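Local coordinates for protein alcohol dehydrogenase, zinc-containing (Thermotoga maritima, PDB 1VJ0) that binds zinc ions and probably acts as a medium-chain alcohol dehydrogenase, an oxidoreductase acting on alcohols, at residues A52-S57 and V374-E379; M21-F26 and I73-E78; L46-S51 and S150-L155. All blocks are in the same frame, centred on the assembly; numbering follows the deposited sequence.

Contact 1 of 3, residues A52-S57 and V374-E379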
loop_
_atom_site.group_PDB
_atom_site.type_symbol
_atom_site.label_atom_id
_atom_site.label_comp_id
_atom_site.label_asym_id
_atom_site.label_seq_id
_atom_site.Cartn_x
_atom_site.Cartn_y
_atom_site.Cartn_z
ATOM N N ALA A 52 -36.690 4.024 5.121
ATOM C CA ALA A 52 -35.908 5.182 5.498
ATOM C C ALA A 52 -35.344 5.032 6.887
ATOM O O ALA A 52 -36.100 4.968 7.879
ATOM C CB ALA A 52 -36.738 6.460 5.428
ATOM N N GLY A 53 -34.023 4.992 7.009
ATOM C CA GLY A 53 -33.416 4.918 8.323
ATOM C C GLY A 53 -33.472 6.240 9.046
ATOM O O GLY A 53 -33.271 7.295 8.444
ATOM N N VAL A 54 -33.739 6.188 10.334
ATOM C CA VAL A 54 -33.605 7.342 11.212
ATOM C C VAL A 54 -32.243 7.236 11.908
ATOM O O VAL A 54 -31.996 6.299 12.674
ATOM C CB VAL A 54 -34.769 7.425 12.205
ATOM C CG1 VAL A 54 -34.659 8.648 13.084
ATOM C CG2 VAL A 54 -36.073 7.483 11.441
ATOM N N CYS A 55 -31.378 8.209 11.618
ATOM C CA CYS A 55 -30.012 8.265 12.128
ATOM C C CYS A 55 -29.901 9.152 13.327
ATOM O O CYS A 55 -30.643 10.108 13.489
ATOM C CB CYS A 55 -29.061 8.795 11.054
ATOM S SG CYS A 55 -27.343 8.600 11.573
ATOM N N GLY A 56 -28.959 8.856 14.207
ATOM C CA GLY A 56 -28.806 9.689 15.400
ATOM C C GLY A 56 -28.456 11.125 15.066
ATOM O O GLY A 56 -28.797 12.061 15.796
ATOM N N SER A 57 -27.766 11.317 13.951
ATOM C CA SER A 57 -27.467 12.676 13.482
ATOM C C SER A 57 -28.723 13.481 13.030
ATOM O O SER A 57 -28.691 14.726 12.958
ATOM C CB SER A 57 -26.419 12.616 12.365
ATOM O OG SER A 57 -26.946 11.929 11.237
ATOM N N VAL A 374 -34.271 2.981 14.312
ATOM C CA VAL A 374 -35.631 3.027 13.779
ATOM C C VAL A 374 -35.601 3.121 12.269
ATOM O O VAL A 374 -34.836 3.907 11.704
ATOM C CB VAL A 374 -36.401 4.264 14.250
ATOM C CG1 VAL A 374 -37.876 4.212 13.721
ATOM C CG2 VAL A 374 -36.360 4.384 15.779
ATOM N N ILE A 375 -36.476 2.349 11.650
ATOM C CA ILE A 375 -36.814 2.452 10.244
ATOM C C ILE A 375 -38.231 3.014 10.042
ATOM O O ILE A 375 -39.188 2.613 10.709
ATOM C CB ILE A 375 -36.712 1.049 9.598
ATOM C CG1 ILE A 375 -35.303 0.484 9.801
ATOM C CG2 ILE A 375 -37.065 1.095 8.098
ATOM C CD1 ILE A 375 -34.181 1.220 9.107
ATOM N N LEU A 376 -38.368 3.957 9.109
ATOM C CA LEU A 376 -39.678 4.519 8.774
ATOM C C LEU A 376 -40.148 3.907 7.477
ATOM O O LEU A 376 -39.359 3.655 6.553
ATOM C CB LEU A 376 -39.623 6.045 8.612
ATOM C CG LEU A 376 -39.281 6.856 9.870
ATOM C CD1 LEU A 376 -38.991 8.304 9.553
ATOM C CD2 LEU A 376 -40.414 6.728 10.897
ATOM N N TYR A 377 -41.445 3.687 7.391
ATOM C CA TYR A 377 -42.008 3.235 6.151
ATOM C C TYR A 377 -43.205 4.113 5.754
ATOM O O TYR A 377 -44.102 4.392 6.570
ATOM C CB TYR A 377 -42.379 1.758 6.224
ATOM C CG TYR A 377 -43.336 1.429 7.282
ATOM C CD1 TYR A 377 -44.709 1.567 7.076
ATOM C CD2 TYR A 377 -42.896 0.953 8.517
ATOM C CE1 TYR A 377 -45.620 1.252 8.081
ATOM C CE2 TYR A 377 -43.791 0.642 9.510
ATOM C CZ TYR A 377 -45.138 0.782 9.295
ATOM O OH TYR A 377 -45.992 0.447 10.315
ATOM N N PRO A 378 -43.198 4.571 4.508
ATOM C CA PRO A 378 -44.360 5.241 3.973
ATOM C C PRO A 378 -45.556 4.278 3.876
ATOM O O PRO A 378 -45.376 3.058 3.838
ATOM C CB PRO A 378 -43.896 5.700 2.594
ATOM C CG PRO A 378 -42.370 5.599 2.633
ATOM C CD PRO A 378 -42.102 4.486 3.517
ATOM N N GLU A 379 -46.730 4.888 3.839
ATOM C CA GLU A 379 -48.055 4.296 3.648
ATOM C C GLU A 379 -48.599 3.914 5.008
ATOM O O GLU A 379 -49.493 4.635 5.472
ATOM C CB GLU A 379 -48.111 3.202 2.568
ATOM C CG GLU A 379 -47.605 3.780 1.243
ATOM C CD GLU A 379 -48.173 3.157 -0.037
ATOM O OE1 GLU A 379 -49.325 3.501 -0.459
ATOM O OE2 GLU A 379 -47.424 2.357 -0.667
#
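The flat groups in this contact are backbone peptides, laid side by side in two antiparallel strands, 52-54 and 374-377. They belong to the mixed sheet of the GroES-like part of an alcohol dehydrogenase. Ala52, Val54, Val374 and Leu376 put their side chains on one face of the sheet. Ile375 lies on the other face, across from Gly53. Along the seam, Ala52 N donates to Leu376 O at 3.1 Å. Leu376 N returns a nearly straight bond to Ala52 O at 2.8 Å (175°). Both bonds lie in the plane of the accepting carbonyl. Val54 N reaches Val374 O at 2.9 Å, nearly along the C=O axis. On the first face, Val54 CG2 sits beside its own backbone N and meets Leu376 CD1 at 3.6 Å, the two side chains crossing obliquely. Helix 359-368 covers Val54 and Val374 with Ala362 and Met366. On the other face, Ile375 CD1 rests 3.9 Å from Gly53 CA. After Val54, Cys55 is the N-cap of the next helix and binds zinc together with His77, Glu78 and Cys178. Cys55 SG also accepts a weak bond from Ser57 N at 3.6 Å.

Contact 2 of 3, residues M21-F26 and I73-E78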
loop_
_atom_site.group_PDB
_atom_site.type_symbol
_atom_site.label_atom_id
_atom_site.label_comp_id
_atom_site.label_asym_id
_atom_site.label_seq_id
_atom_site.Cartn_x
_atom_site.Cartn_y
_atom_site.Cartn_z
ATOM N N MET A 21 -42.507 14.472 5.616
ATOM C CA MET A 21 -42.428 15.102 6.912
ATOM C C MET A 21 -41.293 16.106 6.855
ATOM O O MET A 21 -40.142 15.734 6.721
ATOM C CB MET A 21 -42.183 14.058 7.995
ATOM C CG MET A 21 -43.343 13.091 8.130
ATOM S SD MET A 21 -44.923 13.825 8.617
ATOM C CE MET A 21 -44.578 14.194 10.327
ATOM N N VAL A 22 -41.682 17.376 6.927
ATOM C CA VAL A 22 -40.817 18.511 6.679
ATOM C C VAL A 22 -40.390 19.155 8.011
ATOM O O VAL A 22 -41.212 19.403 8.861
ATOM C CB VAL A 22 -41.554 19.506 5.783
ATOM C CG1 VAL A 22 -40.709 20.763 5.488
ATOM C CG2 VAL A 22 -41.985 18.774 4.483
ATOM N N LEU A 23 -39.099 19.431 8.130
ATOM C CA LEU A 23 -38.557 20.301 9.158
ATOM C C LEU A 23 -38.633 21.733 8.649
ATOM O O LEU A 23 -37.959 22.078 7.665
ATOM C CB LEU A 23 -37.088 19.959 9.394
ATOM C CG LEU A 23 -36.353 20.738 10.506
ATOM C CD1 LEU A 23 -36.957 20.420 11.894
ATOM C CD2 LEU A 23 -34.948 20.351 10.478
ATOM N N GLU A 24 -39.441 22.551 9.325
ATOM C CA GLU A 24 -39.639 23.960 8.971
ATOM C C GLU A 24 -38.844 24.909 9.840
ATOM O O GLU A 24 -38.402 25.966 9.367
ATOM C CB GLU A 24 -41.085 24.354 9.221
ATOM C CG GLU A 24 -42.148 23.632 8.449
ATOM C CD GLU A 24 -43.477 24.302 8.765
ATOM O OE1 GLU A 24 -43.964 24.188 9.931
ATOM O OE2 GLU A 24 -43.951 25.057 7.891
ATOM N N LYS A 25 -38.746 24.548 11.125
ATOM C CA LYS A 25 -38.033 25.323 12.173
ATOM C C LYS A 25 -37.372 24.332 13.139
ATOM O O LYS A 25 -37.961 23.297 13.503
ATOM C CB LYS A 25 -39.005 26.163 12.995
ATOM C CG LYS A 25 -39.983 27.032 12.240
ATOM C CD LYS A 25 -40.579 28.066 13.175
ATOM C CE LYS A 25 -42.025 28.481 12.757
ATOM N NZ LYS A 25 -42.754 29.266 13.816
ATOM N N PHE A 26 -36.175 24.648 13.595
ATOM C CA PHE A 26 -35.480 23.726 14.506
ATOM C C PHE A 26 -36.260 23.599 15.809
ATOM O O PHE A 26 -36.960 24.530 16.231
ATOM C CB PHE A 26 -34.039 24.169 14.757
ATOM C CG PHE A 26 -33.201 24.218 13.517
ATOM C CD1 PHE A 26 -33.018 23.096 12.743
ATOM C CD2 PHE A 26 -32.573 25.398 13.125
ATOM C CE1 PHE A 26 -32.251 23.146 11.606
ATOM C CE2 PHE A 26 -31.785 25.444 11.984
ATOM C CZ PHE A 26 -31.616 24.314 11.231
ATOM N N ILE A 73 -36.457 21.606 5.082
ATOM C CA ILE A 73 -35.771 20.430 4.554
ATOM C C ILE A 73 -36.586 19.190 4.885
ATOM O O ILE A 73 -37.186 19.120 5.967
ATOM C CB ILE A 73 -34.317 20.309 5.132
ATOM C CG1 ILE A 73 -33.580 19.117 4.549
ATOM C CG2 ILE A 73 -34.307 20.210 6.680
ATOM C CD1 ILE A 73 -32.124 19.068 4.895
ATOM N N ILE A 74 -36.563 18.234 3.958
ATOM C CA ILE A 74 -36.945 16.859 4.229
ATOM C C ILE A 74 -35.698 16.032 4.646
ATOM O O ILE A 74 -34.802 15.736 3.849
ATOM C CB ILE A 74 -37.685 16.232 3.033
ATOM C CG1 ILE A 74 -38.971 17.010 2.690
ATOM C CG2 ILE A 74 -37.994 14.782 3.334
ATOM C CD1 ILE A 74 -39.495 16.804 1.266
ATOM N N LEU A 75 -35.672 15.638 5.918
ATOM C CA LEU A 75 -34.560 14.889 6.449
ATOM C C LEU A 75 -34.611 13.481 5.903
ATOM O O LEU A 75 -35.574 13.110 5.187
ATOM C CB LEU A 75 -34.581 14.876 7.976
ATOM C CG LEU A 75 -34.407 16.212 8.680
ATOM C CD1 LEU A 75 -34.782 16.058 10.136
ATOM C CD2 LEU A 75 -33.010 16.720 8.535
ATOM N N GLY A 76 -33.577 12.708 6.263
ATOM C CA GLY A 76 -33.500 11.289 5.933
ATOM C C GLY A 76 -32.473 11.092 4.843
ATOM O O GLY A 76 -32.736 11.420 3.698
ATOM N N HIS A 77 -31.308 10.569 5.199
ATOM C CA HIS A 77 -30.228 10.332 4.231
ATOM C C HIS A 77 -29.903 8.837 4.055
ATOM O O HIS A 77 -28.896 8.466 3.425
ATOM C CB HIS A 77 -28.996 11.131 4.656
ATOM C CG HIS A 77 -28.531 10.840 6.045
ATOM N ND1 HIS A 77 -28.962 11.558 7.143
ATOM C CD2 HIS A 77 -27.652 9.916 6.514
ATOM C CE1 HIS A 77 -28.391 11.069 8.235
ATOM N NE2 HIS A 77 -27.595 10.070 7.880
ATOM N N GLU A 78 -30.742 7.984 4.645
ATOM C CA GLU A 78 -30.599 6.536 4.575
ATOM C C GLU A 78 -31.905 5.991 3.927
ATOM O O GLU A 78 -32.977 5.980 4.565
ATOM C CB GLU A 78 -30.487 5.975 6.014
ATOM C CG GLU A 78 -29.215 6.362 6.801
ATOM C CD GLU A 78 -29.261 6.032 8.311
ATOM O OE1 GLU A 78 -29.800 4.999 8.790
ATOM O OE2 GLU A 78 -28.749 6.835 9.051
HETATM O O HOH W 1 -37.723 16.313 7.745
#
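Two backbone hydrogen bonds make a single antiparallel bridge between Leu23 and Ile73. Leu23 N donates to Ile73 O at 2.9 Å, nearly along the C=O axis. Ile73 N donates to Leu23 O at 3.0 Å, in the carbonyl plane. Beside this bridge a water donates to Met21 O at 2.7 Å and accepts from Leu75 N at 2.8 Å. A third, weak bond runs from it to Ile73 O, which already holds Leu23 N. The water thus bridges Met21 O and Leu75 N, which do not meet directly. Apolar contacts lie around these bonds. Leu23 has CG anti to its backbone N (chi1 -177°) and lies alongside Ile73, pointing the same way. Leu23 CD2 touches Ile73 CG2 at 3.9 Å and comes within 4.3 Å of Leu75 CD1. The side chains of Val22 and Ile74 cross obliquely, Val22 CG2 touching Ile74 CG1 at 3.9 Å. Phe62 of helix 56-62 and Leu71 pack on Leu23. The chain passes through Gly76, whose backbone angles would jam a side chain against the preceding carbonyl O. Segment 73-78 then delivers His77 and Glu78 to zinc. With Cys55 and Cys178 they form a zinc site, consistent with the catalytic zinc of medium-chain dehydrogenases.

Contact 3 of 3, residues L46-S51 and S150-L155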
loop_
_atom_site.group_PDB
_atom_site.type_symbol
_atom_site.label_atom_id
_atom_site.label_comp_id
_atom_site.label_asym_id
_atom_site.label_seq_id
_atom_site.Cartn_x
_atom_site.Cartn_y
_atom_site.Cartn_z
ATOM N N LEU A 46 -37.073 9.144 -10.328
ATOM C CA LEU A 46 -38.117 9.251 -9.314
ATOM C C LEU A 46 -38.231 7.920 -8.616
ATOM O O LEU A 46 -38.460 6.884 -9.278
ATOM C CB LEU A 46 -39.431 9.617 -9.960
ATOM C CG LEU A 46 -40.615 9.879 -9.035
ATOM C CD1 LEU A 46 -40.339 10.937 -7.972
ATOM C CD2 LEU A 46 -41.813 10.296 -9.934
ATOM N N VAL A 47 -38.085 7.938 -7.309
ATOM C CA VAL A 47 -38.006 6.732 -6.495
ATOM C C VAL A 47 -39.089 6.750 -5.427
ATOM O O VAL A 47 -39.263 7.753 -4.731
ATOM C CB VAL A 47 -36.592 6.582 -5.855
ATOM C CG1 VAL A 47 -36.485 5.327 -4.959
ATOM C CG2 VAL A 47 -35.534 6.553 -6.957
ATOM N N GLU A 48 -39.816 5.651 -5.338
ATOM C CA GLU A 48 -40.723 5.378 -4.232
ATOM C C GLU A 48 -39.916 4.863 -3.049
ATOM O O GLU A 48 -39.222 3.832 -3.150
ATOM C CB GLU A 48 -41.752 4.318 -4.669
ATOM C CG GLU A 48 -42.730 3.948 -3.552
ATOM C CD GLU A 48 -43.479 2.653 -3.782
ATOM O OE1 GLU A 48 -43.289 1.988 -4.842
ATOM O OE2 GLU A 48 -44.233 2.299 -2.844
ATOM N N ILE A 49 -39.940 5.582 -1.939
ATOM C CA ILE A 49 -39.226 5.133 -0.724
ATOM C C ILE A 49 -39.930 3.921 -0.123
ATOM O O ILE A 49 -41.133 3.969 0.091
ATOM C CB ILE A 49 -39.098 6.271 0.320
ATOM C CG1 ILE A 49 -38.211 7.428 -0.191
ATOM C CG2 ILE A 49 -38.605 5.768 1.669
ATOM C CD1 ILE A 49 -36.722 7.078 -0.288
ATOM N N LEU A 50 -39.171 2.845 0.134
ATOM C CA LEU A 50 -39.676 1.689 0.858
ATOM C C LEU A 50 -39.124 1.574 2.275
ATOM O O LEU A 50 -39.817 1.072 3.157
ATOM C CB LEU A 50 -39.471 0.383 0.066
ATOM C CG LEU A 50 -40.062 0.332 -1.329
ATOM C CD1 LEU A 50 -39.444 -0.777 -2.197
ATOM C CD2 LEU A 50 -41.580 0.227 -1.215
ATOM N N SER A 51 -37.902 2.007 2.491
ATOM C CA SER A 51 -37.284 2.047 3.821
ATOM C C SER A 51 -36.506 3.337 3.981
ATOM O O SER A 51 -35.730 3.693 3.082
ATOM C CB SER A 51 -36.266 0.908 3.973
ATOM O OG SER A 51 -36.778 -0.347 3.624
ATOM N N SER A 150 -40.097 10.663 3.320
ATOM C CA SER A 150 -40.959 11.009 2.236
ATOM C C SER A 150 -41.432 9.710 1.576
ATOM O O SER A 150 -40.804 8.630 1.684
ATOM C CB SER A 150 -40.149 11.862 1.229
ATOM O OG SER A 150 -40.915 12.257 0.122
ATOM N N SER A 151 -42.534 9.823 0.873
ATOM C CA SER A 151 -43.098 8.731 0.086
ATOM C C SER A 151 -42.193 8.472 -1.108
ATOM O O SER A 151 -42.075 7.314 -1.548
ATOM C CB SER A 151 -44.522 9.099 -0.381
ATOM O OG SER A 151 -44.524 10.296 -1.173
ATOM N N HIS A 152 -41.555 9.543 -1.584
ATOM C CA HIS A 152 -40.727 9.521 -2.796
ATOM C C HIS A 152 -39.526 10.400 -2.626
ATOM O O HIS A 152 -39.552 11.374 -1.849
ATOM C CB HIS A 152 -41.539 10.008 -4.015
ATOM C CG HIS A 152 -42.705 9.122 -4.347
ATOM N ND1 HIS A 152 -43.924 9.240 -3.715
ATOM C CD2 HIS A 152 -42.833 8.110 -5.242
ATOM C CE1 HIS A 152 -44.747 8.305 -4.176
ATOM N NE2 HIS A 152 -44.102 7.593 -5.090
ATOM N N ILE A 153 -38.486 10.118 -3.420
ATOM C CA ILE A 153 -37.335 11.001 -3.531
ATOM C C ILE A 153 -36.969 11.124 -5.014
ATOM O O ILE A 153 -37.178 10.186 -5.801
ATOM C CB ILE A 153 -36.131 10.454 -2.686
ATOM C CG1 ILE A 153 -34.991 11.477 -2.601
ATOM C CG2 ILE A 153 -35.631 9.125 -3.279
ATOM C CD1 ILE A 153 -33.952 11.100 -1.564
ATOM N N VAL A 154 -36.487 12.301 -5.409
ATOM C CA VAL A 154 -35.955 12.501 -6.740
ATOM C C VAL A 154 -34.434 12.455 -6.661
ATOM O O VAL A 154 -33.823 13.271 -5.966
ATOM C CB VAL A 154 -36.376 13.864 -7.313
ATOM C CG1 VAL A 154 -35.755 14.086 -8.695
ATOM C CG2 VAL A 154 -37.919 13.959 -7.365
ATOM N N LEU A 155 -33.824 11.493 -7.344
ATOM C CA LEU A 155 -32.367 11.318 -7.334
ATOM C C LEU A 155 -31.805 11.972 -8.604
ATOM O O LEU A 155 -32.322 11.771 -9.712
ATOM C CB LEU A 155 -31.996 9.818 -7.302
ATOM C CG LEU A 155 -32.487 8.936 -6.172
ATOM C CD1 LEU A 155 -31.854 7.587 -6.355
ATOM C CD2 LEU A 155 -32.119 9.481 -4.824
#
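Ile49 has CG1 anti to its carbonyl carbon (chi1 -65°), and chi2 of -70° bends CD1 over to Ile153 CG2 at 3.8 Å. That methyl sits in the crowded position between backbone N and carbonyl carbon and also packs on Val47 CB. His152 CG lies beside its backbone N, which brings the ring obliquely across Glu48, with His152 CD2 3.6 Å from Glu48 CA. Strands 46-49 and 152-155 pair antiparallel in the GroES-like domain. Val47 N donates to Ile153 O at 2.9 Å, and Ile153 N to Val47 O. Ile49 N reaches Ser151 O at 2.8 Å from 37° above the carbonyl plane. Ile49 CG1 and CG2 lie against Ser150 O, and Pro378 and Trp106 pack on the same side chain. An alanine in place of Ile49 would lose these contacts beyond CB and would probably loosen the packing against Ile153, Pro378 and Trp106. Ser150 OG donates to a lone pair of His152 O at 2.6 Å. His152 ND1 and Ser151 OG, 2.8 Å apart, share a bond that holds the ring in its rotation. Glu48 OE1 makes a salt bridge with Arg82 and stays 5.7 Å from His152 NE2. The carboxylate would therefore probably stabilise a charged His152 only modestly.

In the fold
All three contacts are mainly buried. Contact 1 lies nearest the centre of the chain, about 13 Å from it; contact 3, at about 19 Å, includes the partly exposed Glu48 and His152. Contacts 1 and 3 use opposite ends of strand 45-54 and belong to one sheet. They also touch, Pro378 packing on Ile49. Contact 2 differs in kind, with one bridge and a water in place of a strand ladder. It joins contact 1 through a probable backbone bond from Gly53 to Glu78 and the shared zinc. The side chains meeting in contacts 1 and 2 are apolar, and their segments run into a metal site; contact 3 adds serine, histidine and carboxylate chemistry further from that zinc.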